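Local coordinates for RIM-binding protein, isoform F (Drosophila melanogaster, PDB 4Z8A) that binds a Cacophony-derived peptide through its third SH3 domain and probably helps to connect calcium channels with the scaffold of the synaptic active zone, at residues P11-A17 against E43-G49; M51-Y57 against L67-L73. All blocks are in the same frame, centred on the assembly; numbering follows the deposited sequence.

Interaction 1 of 2, residues P11-A17 against E43-G49; sequences PVKRMIA and EIILVYG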
loop_
_atom_site.group_PDB
_atom_site.type_symbol
_atom_site.label_atom_id
_atom_site.label_comp_id
_atom_site.label_asym_id
_atom_site.label_seq_id
_atom_site.Cartn_x
_atom_site.Cartn_y
_atom_site.Cartn_z
ATOM N N PRO A 11 15.322 -2.544 -1.574
ATOM C CA PRO A 11 14.600 -1.594 -0.715
ATOM C C PRO A 11 13.401 -0.944 -1.396
ATOM O O PRO A 11 12.581 -0.335 -0.716
ATOM C CB PRO A 11 15.668 -0.551 -0.380
ATOM C CG PRO A 11 16.590 -0.580 -1.554
ATOM C CD PRO A 11 16.635 -2.019 -1.989
ATOM N N VAL A 12 13.302 -1.076 -2.714
ATOM C CA VAL A 12 12.203 -0.501 -3.482
ATOM C C VAL A 12 11.561 -1.580 -4.363
ATOM O O VAL A 12 12.271 -2.355 -4.989
ATOM C CB VAL A 12 12.710 0.679 -4.346
ATOM C CG1 VAL A 12 11.602 1.213 -5.225
ATOM C CG2 VAL A 12 13.257 1.790 -3.440
ATOM N N LYS A 13 10.228 -1.651 -4.385
ATOM C CA LYS A 13 9.515 -2.656 -5.194
ATOM C C LYS A 13 8.455 -1.935 -6.001
ATOM O O LYS A 13 8.007 -0.868 -5.590
ATOM C CB LYS A 13 8.852 -3.735 -4.314
ATOM C CG LYS A 13 9.816 -4.591 -3.494
ATOM C CD LYS A 13 10.543 -5.624 -4.349
ATOM C CE LYS A 13 9.613 -6.762 -4.725
ATOM N NZ LYS A 13 10.387 -7.934 -5.201
ATOM N N ARG A 14 8.040 -2.487 -7.136
ATOM C CA ARG A 14 6.923 -1.857 -7.817
ATOM C C ARG A 14 5.702 -2.761 -7.665
ATOM O O ARG A 14 5.778 -3.991 -7.812
ATOM C CB ARG A 14 7.262 -1.536 -9.288
ATOM C CG ARG A 14 7.445 -2.670 -10.235
ATOM C CD ARG A 14 7.825 -2.142 -11.672
ATOM N NE ARG A 14 9.212 -1.675 -11.774
ATOM C CZ ARG A 14 10.165 -2.278 -12.488
ATOM N NH1 ARG A 14 9.898 -3.387 -13.182
ATOM N NH2 ARG A 14 11.396 -1.778 -12.517
ATOM N N MET A 15 4.583 -2.141 -7.317
ATOM C CA MET A 15 3.368 -2.884 -7.033
ATOM C C MET A 15 2.183 -2.337 -7.812
ATOM O O MET A 15 1.915 -1.139 -7.794
ATOM C CB MET A 15 3.069 -2.851 -5.537
ATOM C CG MET A 15 4.134 -3.543 -4.697
ATOM S SD MET A 15 3.605 -3.920 -3.018
ATOM C CE MET A 15 2.515 -5.323 -3.343
ATOM N N ILE A 16 1.472 -3.232 -8.478
ATOM C CA ILE A 16 0.314 -2.889 -9.282
ATOM C C ILE A 16 -0.955 -2.764 -8.425
ATOM O O ILE A 16 -1.319 -3.687 -7.675
ATOM C CB ILE A 16 0.057 -3.975 -10.358
ATOM C CG1 ILE A 16 1.305 -4.216 -11.205
ATOM C CG2 ILE A 16 -1.110 -3.598 -11.237
ATOM C CD1 ILE A 16 1.188 -5.519 -12.028
ATOM N N ALA A 17 -1.645 -1.639 -8.567
ATOM C CA ALA A 17 -2.943 -1.454 -7.922
ATOM C C ALA A 17 -3.999 -2.249 -8.650
ATOM O O ALA A 17 -4.149 -2.112 -9.850
ATOM C CB ALA A 17 -3.320 0.048 -7.894
ATOM N N GLU A 43 -2.584 1.511 -11.914
ATOM C CA GLU A 43 -1.430 2.366 -11.637
ATOM C C GLU A 43 -0.400 1.585 -10.857
ATOM O O GLU A 43 -0.747 0.685 -10.110
ATOM C CB GLU A 43 -1.822 3.622 -10.844
ATOM C CG GLU A 43 -2.755 4.521 -11.600
ATOM C CD GLU A 43 -2.876 5.876 -10.961
ATOM O OE1 GLU A 43 -3.601 6.000 -9.969
ATOM O OE2 GLU A 43 -2.223 6.816 -11.449
ATOM N N ILE A 44 0.862 1.945 -11.019
ATOM C CA ILE A 44 1.919 1.255 -10.293
ATOM C C ILE A 44 2.545 2.156 -9.229
ATOM O O ILE A 44 2.943 3.282 -9.493
ATOM C CB ILE A 44 2.999 0.726 -11.257
ATOM C CG1 ILE A 44 2.370 -0.317 -12.177
ATOM C CG2 ILE A 44 4.147 0.109 -10.480
ATOM C CD1 ILE A 44 3.333 -0.913 -13.179
ATOM N N ILE A 45 2.601 1.617 -8.014
ATOM C CA ILE A 45 3.112 2.312 -6.837
ATOM C C ILE A 45 4.523 1.850 -6.538
ATOM O O ILE A 45 4.769 0.655 -6.479
ATOM C CB ILE A 45 2.242 2.024 -5.582
ATOM C CG1 ILE A 45 0.744 2.104 -5.917
ATOM C CG2 ILE A 45 2.659 2.910 -4.395
ATOM C CD1 ILE A 45 0.265 3.441 -6.377
ATOM N N LEU A 46 5.455 2.785 -6.363
ATOM C CA LEU A 46 6.781 2.404 -5.864
ATOM C C LEU A 46 6.709 2.298 -4.352
ATOM O O LEU A 46 6.355 3.268 -3.684
ATOM C CB LEU A 46 7.854 3.426 -6.262
ATOM C CG LEU A 46 8.272 3.436 -7.732
ATOM C CD1 LEU A 46 9.114 4.659 -8.029
ATOM C CD2 LEU A 46 9.045 2.166 -8.070
ATOM N N VAL A 47 7.062 1.135 -3.813
ATOM C CA VAL A 47 6.927 0.863 -2.390
ATOM C C VAL A 47 8.310 0.776 -1.734
ATOM O O VAL A 47 9.194 0.090 -2.224
ATOM C CB VAL A 47 6.135 -0.448 -2.177
ATOM C CG1 VAL A 47 6.311 -0.951 -0.780
ATOM C CG2 VAL A 47 4.659 -0.221 -2.541
ATOM N N TYR A 48 8.494 1.493 -0.629
ATOM C CA TYR A 48 9.786 1.581 0.042
ATOM C C TYR A 48 9.799 0.792 1.340
ATOM O O TYR A 48 9.050 1.099 2.247
ATOM C CB TYR A 48 10.121 3.056 0.334
ATOM C CG TYR A 48 10.152 3.858 -0.936
ATOM C CD1 TYR A 48 8.997 4.410 -1.477
ATOM C CD2 TYR A 48 11.330 4.008 -1.634
ATOM C CE1 TYR A 48 9.035 5.093 -2.669
ATOM C CE2 TYR A 48 11.374 4.697 -2.807
ATOM C CZ TYR A 48 10.242 5.229 -3.323
ATOM O OH TYR A 48 10.346 5.903 -4.509
ATOM N N GLY A 49 10.667 -0.203 1.442
ATOM C CA GLY A 49 10.735 -0.989 2.659
ATOM C C GLY A 49 9.551 -1.918 2.881
ATOM O O GLY A 49 8.812 -2.235 1.954
#

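Interaction 2 of 2, residues M51-Y57 against L67-L73; sequences MDEDGFY and LVPSNFL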
loop_
_atom_site.group_PDB
_atom_site.type_symbol
_atom_site.label_atom_id
_atom_site.label_comp_id
_atom_site.label_asym_id
_atom_site.label_seq_id
_atom_site.Cartn_x
_atom_site.Cartn_y
_atom_site.Cartn_z
ATOM N N MET A 51 5.955 -3.539 4.826
ATOM C CA MET A 51 4.679 -3.010 5.312
ATOM C C MET A 51 4.798 -2.723 6.807
ATOM O O MET A 51 5.598 -3.336 7.507
ATOM C CB MET A 51 3.513 -3.971 5.021
ATOM C CG MET A 51 3.422 -5.209 5.881
ATOM S SD MET A 51 1.866 -6.137 5.628
ATOM C CE MET A 51 1.949 -6.563 3.889
ATOM N N ASP A 52 4.024 -1.765 7.292
ATOM C CA ASP A 52 4.057 -1.467 8.722
ATOM C C ASP A 52 3.182 -2.469 9.462
ATOM O O ASP A 52 2.578 -3.358 8.850
ATOM C CB ASP A 52 3.641 0.004 9.025
ATOM C CG ASP A 52 2.192 0.333 8.646
ATOM O OD1 ASP A 52 1.342 -0.584 8.555
ATOM O OD2 ASP A 52 1.896 1.552 8.497
ATOM N N GLU A 53 3.113 -2.341 10.784
ATOM C CA GLU A 53 2.396 -3.323 11.573
ATOM C C GLU A 53 0.887 -3.312 11.323
ATOM O O GLU A 53 0.197 -4.250 11.711
ATOM C CB GLU A 53 2.697 -3.119 13.057
ATOM C CG GLU A 53 2.422 -1.732 13.577
ATOM C CD GLU A 53 2.795 -1.582 15.043
ATOM O OE1 GLU A 53 3.114 -2.605 15.691
ATOM O OE2 GLU A 53 2.773 -0.441 15.545
ATOM N N ASP A 54 0.383 -2.287 10.637
ATOM C CA ASP A 54 -1.044 -2.192 10.340
ATOM C C ASP A 54 -1.389 -2.686 8.947
ATOM O O ASP A 54 -2.560 -2.768 8.581
ATOM C CB ASP A 54 -1.525 -0.750 10.490
ATOM C CG ASP A 54 -1.280 -0.202 11.881
ATOM O OD1 ASP A 54 -1.516 -0.938 12.866
ATOM O OD2 ASP A 54 -0.854 0.957 11.978
ATOM N N GLY A 55 -0.366 -3.002 8.162
ATOM C CA GLY A 55 -0.597 -3.475 6.816
ATOM C C GLY A 55 -0.398 -2.480 5.690
ATOM O O GLY A 55 -0.727 -2.776 4.540
ATOM N N PHE A 56 0.140 -1.303 5.990
ATOM C CA PHE A 56 0.325 -0.279 4.960
ATOM C C PHE A 56 1.767 -0.187 4.477
ATOM O O PHE A 56 2.700 -0.365 5.263
ATOM C CB PHE A 56 -0.116 1.105 5.486
ATOM C CG PHE A 56 -1.614 1.241 5.612
ATOM C CD1 PHE A 56 -2.274 0.698 6.694
ATOM C CD2 PHE A 56 -2.356 1.856 4.618
ATOM C CE1 PHE A 56 -3.648 0.781 6.791
ATOM C CE2 PHE A 56 -3.724 1.973 4.718
ATOM C CZ PHE A 56 -4.376 1.403 5.804
ATOM N N TYR A 57 1.942 0.093 3.187
ATOM C CA TYR A 57 3.280 0.380 2.650
ATOM C C TYR A 57 3.466 1.873 2.530
ATOM O O TYR A 57 2.514 2.564 2.218
ATOM C CB TYR A 57 3.475 -0.201 1.261
ATOM C CG TYR A 57 3.438 -1.720 1.177
ATOM C CD1 TYR A 57 4.472 -2.484 1.686
ATOM C CD2 TYR A 57 2.391 -2.371 0.542
ATOM C CE1 TYR A 57 4.455 -3.877 1.586
ATOM C CE2 TYR A 57 2.365 -3.754 0.450
ATOM C CZ TYR A 57 3.394 -4.495 0.983
ATOM O OH TYR A 57 3.379 -5.875 0.873
ATOM N N LEU A 67 0.916 6.494 2.596
ATOM C CA LEU A 67 0.667 5.106 2.921
ATOM C C LEU A 67 -0.409 4.515 2.005
ATOM O O LEU A 67 -1.404 5.164 1.687
ATOM C CB LEU A 67 0.247 4.978 4.392
ATOM C CG LEU A 67 1.293 5.415 5.424
ATOM C CD1 LEU A 67 0.702 5.368 6.832
ATOM C CD2 LEU A 67 2.549 4.561 5.354
ATOM N N VAL A 68 -0.192 3.265 1.604
ATOM C CA VAL A 68 -1.134 2.539 0.749
ATOM C C VAL A 68 -1.493 1.182 1.370
ATOM O O VAL A 68 -0.639 0.499 1.933
ATOM C CB VAL A 68 -0.554 2.341 -0.670
ATOM C CG1 VAL A 68 -0.246 3.677 -1.300
ATOM C CG2 VAL A 68 0.695 1.513 -0.619
ATOM N N PRO A 69 -2.775 0.806 1.304
ATOM C CA PRO A 69 -3.218 -0.470 1.890
ATOM C C PRO A 69 -2.738 -1.677 1.075
ATOM O O PRO A 69 -3.040 -1.777 -0.106
ATOM C CB PRO A 69 -4.752 -0.373 1.845
ATOM C CG PRO A 69 -5.051 0.513 0.709
ATOM C CD PRO A 69 -3.869 1.518 0.618
ATOM N N SER A 70 -2.001 -2.575 1.715
ATOM C CA SER A 70 -1.392 -3.702 1.011
ATOM C C SER A 70 -2.428 -4.568 0.304
ATOM O O SER A 70 -2.136 -5.174 -0.721
ATOM C CB SER A 70 -0.581 -4.545 1.992
ATOM O OG SER A 70 -1.412 -5.033 3.047
ATOM N N ASN A 71 -3.650 -4.611 0.836
ATOM C CA ASN A 71 -4.640 -5.524 0.315
ATOM C C ASN A 71 -5.313 -5.011 -0.952
ATOM O O ASN A 71 -6.125 -5.710 -1.520
ATOM C CB ASN A 71 -5.676 -5.905 1.395
ATOM C CG ASN A 71 -6.385 -4.717 2.018
ATOM O OD1 ASN A 71 -5.889 -3.595 2.008
ATOM N ND2 ASN A 71 -7.568 -4.976 2.595
ATOM N N PHE A 72 -4.926 -3.823 -1.431
ATOM C CA PHE A 72 -5.450 -3.312 -2.687
ATOM C C PHE A 72 -4.462 -3.523 -3.842
ATOM O O PHE A 72 -4.758 -3.179 -4.979
ATOM C CB PHE A 72 -5.795 -1.818 -2.571
ATOM C CG PHE A 72 -7.173 -1.560 -2.021
ATOM C CD1 PHE A 72 -7.501 -1.977 -0.748
ATOM C CD2 PHE A 72 -8.115 -0.873 -2.772
ATOM C CE1 PHE A 72 -8.777 -1.761 -0.230
ATOM C CE2 PHE A 72 -9.389 -0.633 -2.261
ATOM C CZ PHE A 72 -9.719 -1.086 -0.990
ATOM N N LEU A 73 -3.291 -4.066 -3.521
ATOM C CA LEU A 73 -2.191 -4.215 -4.483
ATOM C C LEU A 73 -1.973 -5.668 -4.831
ATOM O O LEU A 73 -2.370 -6.546 -4.074
ATOM C CB LEU A 73 -0.893 -3.648 -3.902
ATOM C CG LEU A 73 -1.061 -2.231 -3.355
ATOM C CD1 LEU A 73 0.259 -1.772 -2.734
ATOM C CD2 LEU A 73 -1.521 -1.239 -4.432
#

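Interaction 1 of 2, residues P11-A17 against E43-G49
V12 and Y48 meet as one of the non-hydrogen-bonded pairs in the antiparallel pairing of the strands on either side of the RT loop in an SH3 fold. Backbone bonds carry most of the polar work. K13 and V47 exchange two of them, and the one from V47 N to K13 O is the straighter, at 2.8 Å and 176°. M15 and I45 repeat the reciprocal pattern two residues further on. The pairing is closed at one end by A17 N, which gives to E43 O at 2.9 Å, and at the other by G49 N to P11 O. Between these, weaker CA-H...O contacts fill in, as where V12 CA lies 3.3 Å from V47 O, the same oxygen that accepts from K13 N.

Side chains divide between two faces. On the one bearing V12, L46 and Y48, the branches of V12 have separate tasks: CG2 lies 3.4 Å from Y48 CD2, approaching the ring obliquely, while CG1, placed anti to the backbone N (chi1 176°), reaches L46 CD2 at 3.9 Å. On the reverse face M15 crosses V47, with M15 SD 3.9 Å from V47 CG2.

Within the fold, I16 also bonds to A74 through the backbone, so the chain end continues the barrel beyond strand 12-16, while strand 44-48 bonds on its far side through L46 with E60 and Y48 with M58 of strand 56-61. The face bearing M15 and V47 turns toward that strand, I45 and E43 rest on L61, and I16 touches an apolar side chain of the bound peptide.

Interaction 2 of 2, residues M51-Y57 against L67-L73
G55 O is gripped twice by S70, whose OG donates at 2.8 Å on a lone pair in the carbonyl plane while its backbone N donates at 3.1 Å. With OG set between its own N and carbonyl carbon (chi1 59°), both donors can converge on one oxygen. In SH3 terms this ties the n-Src loop to the 3-10 turn after the last strand of the hairpin 56-61/64-69, where P69, S70, N71 and F72 form a motif of the family's peptide-binding surface. Two backbone bonds pair the strands, Y57 N to V68 O and V68 N to Y57 O, both 2.9 Å. Inside the loop, D52 OD1 makes an Asx turn with D54 N and also takes F56 N at 2.9 Å; the two donors come from opposite faces of the carboxylate, which probably steadies the type I turn D52-G55.

Packing surrounds this polar frame. The F56 ring lies obliquely against the V68-P69 peptide link, with CE2 3.8 Å from P69 CB, and it makes a cation-pi contact with a basic side chain of the bound peptide. Replacing this ring with an alanine side chain would probably open a gap beside P69 and leave the peptide's basic group without its aromatic partner. On the reverse face, the Y57 and L73 side chains run antiparallel, with Y57 CD2 4.0 Å from L73 CD1. V68 CG2 sits at the edge of the same ring, and Y57 CE2 comes to 3.4 Å from S70 CB.

The two contacts show how one small SH3 sheet divides its labour. Interaction 1 pairs strands 12-16 and 44-48 through regular backbone exchange, and most of its residues remain at least partly open; interaction 2, nearer the centre of the chain, is more buried and adds a bifurcated side-chain and backbone grip to just two bridges. They come in series along the chain, strands 44-48 and 56-61 lying side by side, and touch directly: V47 and M15 pack on the Y57 ring, while A17 and I16 meet L73. Peptide recognition falls mostly to interaction 2, where N71 and F72 join F56 in meeting the ligand.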